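Local atomic coordinates of 4-oxalocrotonate tautomerase (Thermus thermophilus, PDB entry 3ABF), a protein that belongs to the tautomerase family of small beta-alpha-beta enzymes and assembles as a hexamer. Residues 6-9 with 10-14. Residues are numbered along the deposited sequence; the frame is centred on the assembly and turned at random.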
ATOM      1  N   VAL A   6      -6.838   7.750   1.459  1.00 16.65           N
ATOM      2  CA  VAL A   6      -6.344   9.045   1.904  1.00 15.19           C
ATOM      3  C   VAL A   6      -5.405   8.847   3.079  1.00 19.47           C
ATOM      4  O   VAL A   6      -5.804   8.310   4.108  1.00 21.49           O
ATOM      5  CB  VAL A   6      -7.498   9.957   2.383  1.00 19.58           C
ATOM      6  CG1 VAL A   6      -6.960  11.352   2.726  1.00 15.00           C
ATOM      7  CG2 VAL A   6      -8.599  10.018   1.315  1.00 26.40           C
ATOM      8  N   THR A   7      -4.158   9.271   2.931  1.00 16.36           N
ATOM      9  CA  THR A   7      -3.217   9.147   4.030  1.00 19.48           C
ATOM     10  C   THR A   7      -3.128  10.523   4.670  1.00 15.71           C
ATOM     11  O   THR A   7      -2.815  11.504   4.002  1.00 21.59           O
ATOM     12  CB  THR A   7      -1.841   8.682   3.535  1.00 15.49           C
ATOM     13  OG1 THR A   7      -1.981   7.404   2.902  1.00 19.86           O
ATOM     14  CG2 THR A   7      -0.869   8.544   4.695  1.00 24.68           C
ATOM     15  N   LEU A   8      -3.452  10.593   5.961  1.00 15.40           N
ATOM     16  CA  LEU A   8      -3.420  11.853   6.698  1.00 20.28           C
ATOM     17  C   LEU A   8      -3.205  11.586   8.180  1.00 21.16           C
ATOM     18  O   LEU A   8      -3.378  10.463   8.640  1.00 17.96           O
ATOM     19  CB  LEU A   8      -4.738  12.616   6.516  1.00 20.29           C
ATOM     20  CG  LEU A   8      -5.997  12.037   7.177  1.00 21.83           C
ATOM     21  CD1 LEU A   8      -7.156  12.982   6.931  1.00 25.11           C
ATOM     22  CD2 LEU A   8      -6.326  10.650   6.629  1.00 31.09           C
ATOM     23  N   LEU A   9      -2.832  12.620   8.927  1.00 24.80           N
ATOM     24  CA  LEU A   9      -2.602  12.464  10.354  1.00 21.67           C
ATOM     25  C   LEU A   9      -3.917  12.214  11.058  1.00 25.03           C
ATOM     26  O   LEU A   9      -4.943  12.798  10.694  1.00 21.10           O
ATOM     27  CB  LEU A   9      -1.934  13.714  10.934  1.00 25.41           C
ATOM     28  CG  LEU A   9      -0.460  13.945  10.578  1.00 24.66           C
ATOM     29  CD1 LEU A   9      -0.032  15.315  11.085  1.00 27.59           C
ATOM     30  CD2 LEU A   9       0.410  12.851  11.200  1.00 22.85           C
ATOM     31  N   GLU A  10      -3.872  11.354  12.075  1.00 19.71           N
ATOM     32  CA  GLU A  10      -5.044  11.007  12.854  1.00 20.41           C
ATOM     33  C   GLU A  10      -5.529  12.229  13.638  1.00 24.00           C
ATOM     34  O   GLU A  10      -4.738  13.111  13.960  1.00 26.90           O
ATOM     35  CB  GLU A  10      -4.696   9.867  13.821  1.00 25.71           C
ATOM     36  CG  GLU A  10      -5.895   9.253  14.523  1.00 27.55           C
ATOM     37  CD  GLU A  10      -5.582   7.900  15.164  1.00 30.44           C
ATOM     38  OE1 GLU A  10      -6.503   7.303  15.752  1.00 25.74           O
ATOM     39  OE2 GLU A  10      -4.423   7.429  15.080  1.00 30.21           O
ATOM     40  N   GLY A  11      -6.823  12.290  13.932  1.00 26.37           N
ATOM     41  CA  GLY A  11      -7.309  13.413  14.714  1.00 32.28           C
ATOM     42  C   GLY A  11      -8.431  14.264  14.154  1.00 40.42           C
ATOM     43  O   GLY A  11      -9.101  14.973  14.909  1.00 43.31           O
ATOM     44  N   ARG A  12      -8.656  14.213  12.848  1.00 29.63           N
ATOM     45  CA  ARG A  12      -9.719  15.026  12.268  1.00 40.29           C
ATOM     46  C   ARG A  12     -11.058  14.669  12.909  1.00 34.30           C
ATOM     47  O   ARG A  12     -11.330  13.500  13.196  1.00 33.57           O
ATOM     48  CB  ARG A  12      -9.788  14.809  10.757  1.00 39.89           C
ATOM     49  CG  ARG A  12      -8.512  15.174  10.021  1.00 38.44           C
ATOM     50  CD  ARG A  12      -8.289  16.667   9.974  1.00 48.04           C
ATOM     51  NE  ARG A  12      -7.092  17.006   9.206  1.00 57.78           N
ATOM     52  CZ  ARG A  12      -6.870  18.195   8.648  1.00 64.17           C
ATOM     53  NH1 ARG A  12      -5.751  18.417   7.969  1.00 60.69           N
ATOM     54  NH2 ARG A  12      -7.774  19.162   8.761  1.00 50.07           N
ATOM     55  N   PRO A  13     -11.912  15.675  13.151  1.00 40.88           N
ATOM     56  CA  PRO A  13     -13.220  15.419  13.763  1.00 42.92           C
ATOM     57  C   PRO A  13     -14.152  14.650  12.832  1.00 40.53           C
ATOM     58  O   PRO A  13     -14.020  14.720  11.613  1.00 41.95           O
ATOM     59  CB  PRO A  13     -13.732  16.820  14.067  1.00 45.33           C
ATOM     60  CG  PRO A  13     -13.162  17.624  12.939  1.00 42.78           C
ATOM     61  CD  PRO A  13     -11.738  17.111  12.871  1.00 40.32           C
ATOM     62  N   PRO A  14     -15.110  13.906  13.405  1.00 44.02           N
ATOM     63  CA  PRO A  14     -16.081  13.112  12.645  1.00 45.06           C
ATOM     64  C   PRO A  14     -16.715  13.856  11.470  1.00 46.05           C
ATOM     65  O   PRO A  14     -16.728  13.357  10.349  1.00 44.57           O
ATOM     66  CB  PRO A  14     -17.114  12.733  13.701  1.00 44.53           C
ATOM     67  CG  PRO A  14     -16.271  12.593  14.938  1.00 53.40           C
ATOM     68  CD  PRO A  14     -15.370  13.806  14.853  1.00 48.05           C
TER
HETATM   69  O   HOH W   1      -7.571  12.287  10.784  1.00 26.10           O
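Leu8 CD1 lies 4.0 Å from Arg12 CG, the side-chain contact across this turn, and the two cross at a slant. In Arg12, chi1 (-60°) puts CG, anti to the carbonyl carbon, against the leucine; the bend at chi2 (-71°) then turns the rest of the chain off that contact, and the guanidinium runs on to a second subunit, where NH1 is hydrogen-bonded to the carbonyl O of Leu32. The CB of Leu8 points toward the loop, and with CG between N and the carbonyl carbon (chi1 70°) CD1 reaches Arg12. A water bridges the backbone: it donates to Leu9 O at 2.7 Å and accepts from Arg12 N at 3.0 Å, tying the strand end to the loop where no direct hydrogen bond joins them. Gly11 takes backbone angles at which a CB would be jammed against the carbonyl O of Glu10. Glu10 carries OE1 to a salt bridge with Arg47 of a third subunit. Leu9 packs on Val46 and Trp51 of the same chain. Pro13 occupies the N-cap position of helix 14-31, making this water-bridged turn the first connection of the beta-alpha-beta unit characteristic of the tautomerase fold, with strand 2-9 parallel to strand 39-46.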